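Local coordinates for putative nucleoprotein (Infectious salmon anemia virus, PDB 4EWC) that encapsidates the negative-strand viral RNA, protecting it from nucleases and forming the ribonucleoprotein that serves as template for transcription and replication, at residues N146-I151 with M410-N415; I264-L269 with T386-I391. All coordinates share one frame; numbering follows the deposited sequence.

Contact 1 of 2, residues N146-I151 with M410-N415; sequences NLSLFI and MDFMKN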
# COMPACT_ATOMS: atom_id res chain seq x y z
N ASN A 146 -4.35 28.36 -22.29
CA ASN A 146 -3.13 28.64 -23.03
C ASN A 146 -2.34 27.39 -23.35
O ASN A 146 -1.83 27.22 -24.45
CB ASN A 146 -2.25 29.64 -22.27
CG ASN A 146 -2.82 31.04 -22.29
OD1 ASN A 146 -3.70 31.34 -23.10
ND2 ASN A 146 -2.32 31.90 -21.42
N LEU A 147 -2.27 26.51 -22.36
CA LEU A 147 -1.60 25.24 -22.52
C LEU A 147 -2.33 24.37 -23.54
O LEU A 147 -1.68 23.75 -24.37
CB LEU A 147 -1.42 24.52 -21.17
CG LEU A 147 -0.77 23.12 -21.26
CD1 LEU A 147 0.67 23.19 -21.75
CD2 LEU A 147 -0.87 22.41 -19.93
N SER A 148 -3.66 24.32 -23.50
CA SER A 148 -4.41 23.56 -24.51
C SER A 148 -4.26 24.15 -25.90
O SER A 148 -4.24 23.41 -26.89
CB SER A 148 -5.89 23.43 -24.16
OG SER A 148 -6.09 22.57 -23.06
N LEU A 149 -4.19 25.47 -25.97
CA LEU A 149 -4.03 26.14 -27.25
C LEU A 149 -2.65 25.80 -27.81
O LEU A 149 -2.52 25.36 -28.96
CB LEU A 149 -4.18 27.65 -27.09
CG LEU A 149 -4.04 28.43 -28.39
CD1 LEU A 149 -4.93 27.79 -29.44
CD2 LEU A 149 -4.39 29.89 -28.23
N PHE A 150 -1.64 26.00 -26.96
CA PHE A 150 -0.27 25.64 -27.27
C PHE A 150 -0.18 24.22 -27.80
O PHE A 150 0.40 24.00 -28.86
CB PHE A 150 0.62 25.80 -26.03
CG PHE A 150 2.08 25.50 -26.28
CD1 PHE A 150 2.54 24.20 -26.35
CD2 PHE A 150 2.98 26.53 -26.42
CE1 PHE A 150 3.87 23.94 -26.59
CE2 PHE A 150 4.31 26.29 -26.65
CZ PHE A 150 4.76 24.99 -26.73
N ILE A 151 -0.72 23.26 -27.06
CA ILE A 151 -0.64 21.87 -27.48
C ILE A 151 -1.37 21.64 -28.81
O ILE A 151 -0.80 21.10 -29.75
CB ILE A 151 -1.15 20.90 -26.40
CG1 ILE A 151 -0.18 20.89 -25.21
CG2 ILE A 151 -1.26 19.49 -26.98
CD1 ILE A 151 -0.77 20.30 -23.94
N MSE A 410 -9.98 21.53 -23.57
CA MSE A 410 -9.62 20.65 -22.47
C MSE A 410 -8.88 21.38 -21.36
O MSE A 410 -8.27 22.43 -21.59
CB MSE A 410 -8.83 19.45 -22.97
CG MSE A 410 -9.72 18.32 -23.45
SE MSE A 410 -8.67 16.97 -24.33
CE MSE A 410 -9.97 15.49 -24.38
N ASP A 411 -8.97 20.84 -20.15
CA ASP A 411 -8.28 21.42 -19.01
C ASP A 411 -7.33 20.39 -18.44
O ASP A 411 -7.76 19.35 -17.90
CB ASP A 411 -9.29 21.87 -17.95
CG ASP A 411 -8.68 22.78 -16.93
OD1 ASP A 411 -7.43 22.81 -16.81
OD2 ASP A 411 -9.45 23.49 -16.23
N PHE A 412 -6.04 20.67 -18.54
CA PHE A 412 -5.03 19.74 -18.01
C PHE A 412 -4.46 20.22 -16.69
O PHE A 412 -3.56 19.58 -16.15
CB PHE A 412 -3.90 19.55 -19.01
CG PHE A 412 -4.34 18.99 -20.34
CD1 PHE A 412 -5.10 17.82 -20.41
CD2 PHE A 412 -3.99 19.63 -21.53
CE1 PHE A 412 -5.48 17.30 -21.64
CE2 PHE A 412 -4.37 19.11 -22.74
CZ PHE A 412 -5.12 17.95 -22.81
N MSE A 413 -4.96 21.36 -16.20
CA MSE A 413 -4.49 21.95 -14.95
C MSE A 413 -5.29 21.49 -13.73
O MSE A 413 -4.71 21.15 -12.71
CB MSE A 413 -4.55 23.48 -15.02
CG MSE A 413 -3.73 24.15 -16.11
SE MSE A 413 -1.79 23.88 -16.08
CE MSE A 413 -1.33 24.71 -14.38
N LYS A 414 -6.62 21.48 -13.85
CA LYS A 414 -7.50 21.18 -12.70
C LYS A 414 -7.38 19.74 -12.18
O LYS A 414 -7.46 19.52 -10.98
CB LYS A 414 -8.97 21.49 -13.00
CG LYS A 414 -9.62 20.56 -14.05
CD LYS A 414 -11.14 20.73 -14.15
CE LYS A 414 -11.68 20.22 -15.50
NZ LYS A 414 -11.66 18.72 -15.66
N ASN A 415 -7.22 18.78 -13.08
CA ASN A 415 -7.07 17.38 -12.72
C ASN A 415 -6.68 16.55 -13.95
O ASN A 415 -6.34 17.10 -14.99
CB ASN A 415 -8.31 16.82 -12.03
CG ASN A 415 -9.58 17.00 -12.86
OD1 ASN A 415 -9.61 16.72 -14.07
ND2 ASN A 415 -10.65 17.44 -12.21
O HOH W 1 -5.22 22.44 -20.53
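Phe412 and Ile151 meet at the apolar centre of this contact, with CD1 of Ile151 4.0 Å from CE2 of the Phe412 ring. A helix of this largely alpha-helical nucleoprotein packs here against a loop that holds an Asx turn. Residues 146-151 belong to helix 142-162, and residues 410-415 run between helices 394-402 and 417-425 in the orthomyxovirus nucleoprotein C-terminal family region. The Phe412 side chain leaves the loop with CG anti to its own carbonyl carbon (chi1 -60°), and its CD2 and CE2 atoms come nearest to the helix. The side chains of Ile151 and Phe412 cross obliquely. Leu147, one helical turn before Ile151, brings CD2 to the edge of the ring, near its plane. Leu147 CD2 also lies 4.2 Å from SE of Met413, a selenomethionine here. Beyond the contact, Leu147 also touches Cys260 and Ile264 of helix 253-269, and Asp418 of helix 417-425 packs on Phe412.

Farther out the contact turns polar at Ser148. Ser148 OG sits 3.9 Å from Phe412 CE2 and donates a hydrogen bond of 2.6 Å to the backbone O of Met410. The donor stands above the carbonyl plane, about 50° out of it. A water donates to the same OG and accepts from the backbone N of Phe412. The serine hydroxyl therefore grips the loop twice, once directly and once through water. Past this bridge the loop turns on itself. Asp411 OD1 accepts from the backbone N of Met413 at 2.9 Å, closing the Asx turn, and is met on the anti side of the carboxylate.

Contact 2 of 2, residues I264-L269 with T386-I391; sequences IMKSVL and TTKCFI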
# COMPACT_ATOMS: atom_id res chain seq x y z
N ILE A 264 5.02 21.00 -19.68
CA ILE A 264 5.20 19.78 -20.46
C ILE A 264 6.54 19.07 -20.17
O ILE A 264 6.61 17.85 -20.01
CB ILE A 264 5.03 20.07 -21.97
CG1 ILE A 264 3.68 20.74 -22.20
CG2 ILE A 264 5.14 18.82 -22.81
CD1 ILE A 264 3.42 21.15 -23.65
N MSE A 265 7.61 19.84 -20.08
CA MSE A 265 8.89 19.24 -19.70
C MSE A 265 8.86 18.63 -18.30
O MSE A 265 9.44 17.56 -18.10
CB MSE A 265 10.11 20.15 -19.97
CG MSE A 265 10.32 20.50 -21.46
SE MSE A 265 10.46 18.96 -22.70
CE MSE A 265 8.67 18.24 -22.77
N LYS A 266 8.15 19.26 -17.36
CA LYS A 266 7.95 18.66 -16.04
C LYS A 266 7.37 17.24 -16.14
O LYS A 266 7.79 16.34 -15.42
CB LYS A 266 7.09 19.52 -15.11
CG LYS A 266 6.95 18.94 -13.69
CD LYS A 266 6.14 19.83 -12.74
CE LYS A 266 6.04 19.25 -11.31
NZ LYS A 266 7.35 19.21 -10.62
N SER A 267 6.43 17.04 -17.04
CA SER A 267 5.81 15.73 -17.18
C SER A 267 6.77 14.73 -17.83
O SER A 267 6.98 13.63 -17.32
CB SER A 267 4.52 15.84 -17.96
OG SER A 267 3.55 16.53 -17.23
N VAL A 268 7.38 15.12 -18.94
CA VAL A 268 8.20 14.21 -19.74
C VAL A 268 9.44 13.76 -18.97
O VAL A 268 9.83 12.58 -19.01
CB VAL A 268 8.65 14.88 -21.06
CG1 VAL A 268 9.93 14.28 -21.59
CG2 VAL A 268 7.54 14.81 -22.08
N LEU A 269 10.03 14.71 -18.24
CA LEU A 269 11.28 14.46 -17.55
C LEU A 269 11.10 13.77 -16.21
O LEU A 269 12.07 13.29 -15.64
CB LEU A 269 12.02 15.77 -17.33
CG LEU A 269 12.51 16.47 -18.58
CD1 LEU A 269 13.24 17.73 -18.18
CD2 LEU A 269 13.38 15.56 -19.41
N THR A 386 3.35 24.05 -5.52
CA THR A 386 3.79 23.29 -6.67
C THR A 386 2.84 23.49 -7.84
O THR A 386 1.64 23.33 -7.71
CB THR A 386 3.85 21.79 -6.36
OG1 THR A 386 4.61 21.59 -5.17
CG2 THR A 386 4.50 21.03 -7.50
N THR A 387 3.39 23.84 -8.99
CA THR A 387 2.60 23.93 -10.19
C THR A 387 3.02 22.79 -11.12
O THR A 387 4.12 22.30 -11.01
CB THR A 387 2.71 25.33 -10.86
OG1 THR A 387 1.99 25.33 -12.08
CG2 THR A 387 4.12 25.66 -11.17
N LYS A 388 2.11 22.38 -12.02
CA LYS A 388 2.30 21.24 -12.93
C LYS A 388 1.03 21.04 -13.75
O LYS A 388 -0.02 21.57 -13.42
CB LYS A 388 2.56 19.94 -12.16
CG LYS A 388 1.34 19.47 -11.40
CD LYS A 388 1.51 18.10 -10.83
CE LYS A 388 2.46 18.07 -9.64
NZ LYS A 388 2.80 16.68 -9.23
N CYS A 389 1.14 20.25 -14.82
CA CYS A 389 -0.04 19.83 -15.60
C CYS A 389 -0.23 18.31 -15.64
O CYS A 389 0.69 17.53 -15.39
CB CYS A 389 0.01 20.36 -17.03
SG CYS A 389 1.19 19.55 -18.07
N PHE A 390 -1.45 17.92 -15.97
CA PHE A 390 -1.81 16.52 -16.09
C PHE A 390 -2.09 16.17 -17.55
O PHE A 390 -3.19 16.41 -18.07
CB PHE A 390 -2.99 16.20 -15.18
CG PHE A 390 -2.74 16.52 -13.74
CD1 PHE A 390 -1.80 15.79 -13.01
CD2 PHE A 390 -3.38 17.59 -13.12
CE1 PHE A 390 -1.54 16.10 -11.68
CE2 PHE A 390 -3.12 17.90 -11.80
CZ PHE A 390 -2.20 17.15 -11.08
N ILE A 391 -1.08 15.65 -18.25
CA ILE A 391 -1.27 15.30 -19.64
C ILE A 391 -1.03 13.83 -19.87
O ILE A 391 -0.23 13.22 -19.16
CB ILE A 391 -0.38 16.12 -20.61
CG1 ILE A 391 1.11 15.94 -20.28
CG2 ILE A 391 -0.84 17.57 -20.68
CD1 ILE A 391 2.05 16.60 -21.29
O HOH W 2 1.22 15.46 -16.54
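Lys266 lays its aliphatic chain against Lys388 CB and Thr387 O in the packed part of this helix-to-loop contact. Its CG is anti to the backbone N (chi1 -176°). Lys266 CD lies 3.6 Å from Lys388 CB, and Lys266 CE lies as near to Thr387 O. The two ammonium groups have separate partners. Lys266 NZ forms a salt bridge with Glu296, while Lys388 NZ donates hydrogen bonds to Val450 O and to Ser521 O of the second subunit. These partners probably offset the repulsion between the like charges.

At the other end Ile264 CG2 and Ile391 CD1 pack 4.1 Å apart, their side chains crossing at about a right angle. Between these regions Ser267 OG stands 3.5 Å from the backbone O of Cys389. A water lies 2.7 Å from Ser267 OG and accepts from the backbone N of Ile391, so it joins helix and loop.

The Thr386-Thr387 end is looser and partly exposed. Thr386 CG2 comes only to 4.5 Å from Lys266 CE.

The contact sets helix 253-269 against the loop between helices 369-381 and 394-402. Phe150 and Ile151 of helix 142-162 and Met181 of helix 174-188 touch Ile264.

From the N terminus, the chain first reaches residues 146-151 on helix 142-162, then residues 264-269 on helix 253-269. It next passes the loop 386-391, which closes contact 2 across 116 intervening residues. The loop 410-415 follows and closes contact 1 across 258, so contact 2 is nested inside the larger loop. The two contacts touch, with centres about 11 Å apart. Phe412 O and Phe390 N lie 2.7 Å apart, a probable hydrogen bond between the two loops. Leu147 also packs on Cys389. Together the contacts tie helices 142-162 and 253-269 to the two loops on either side of helix 394-402.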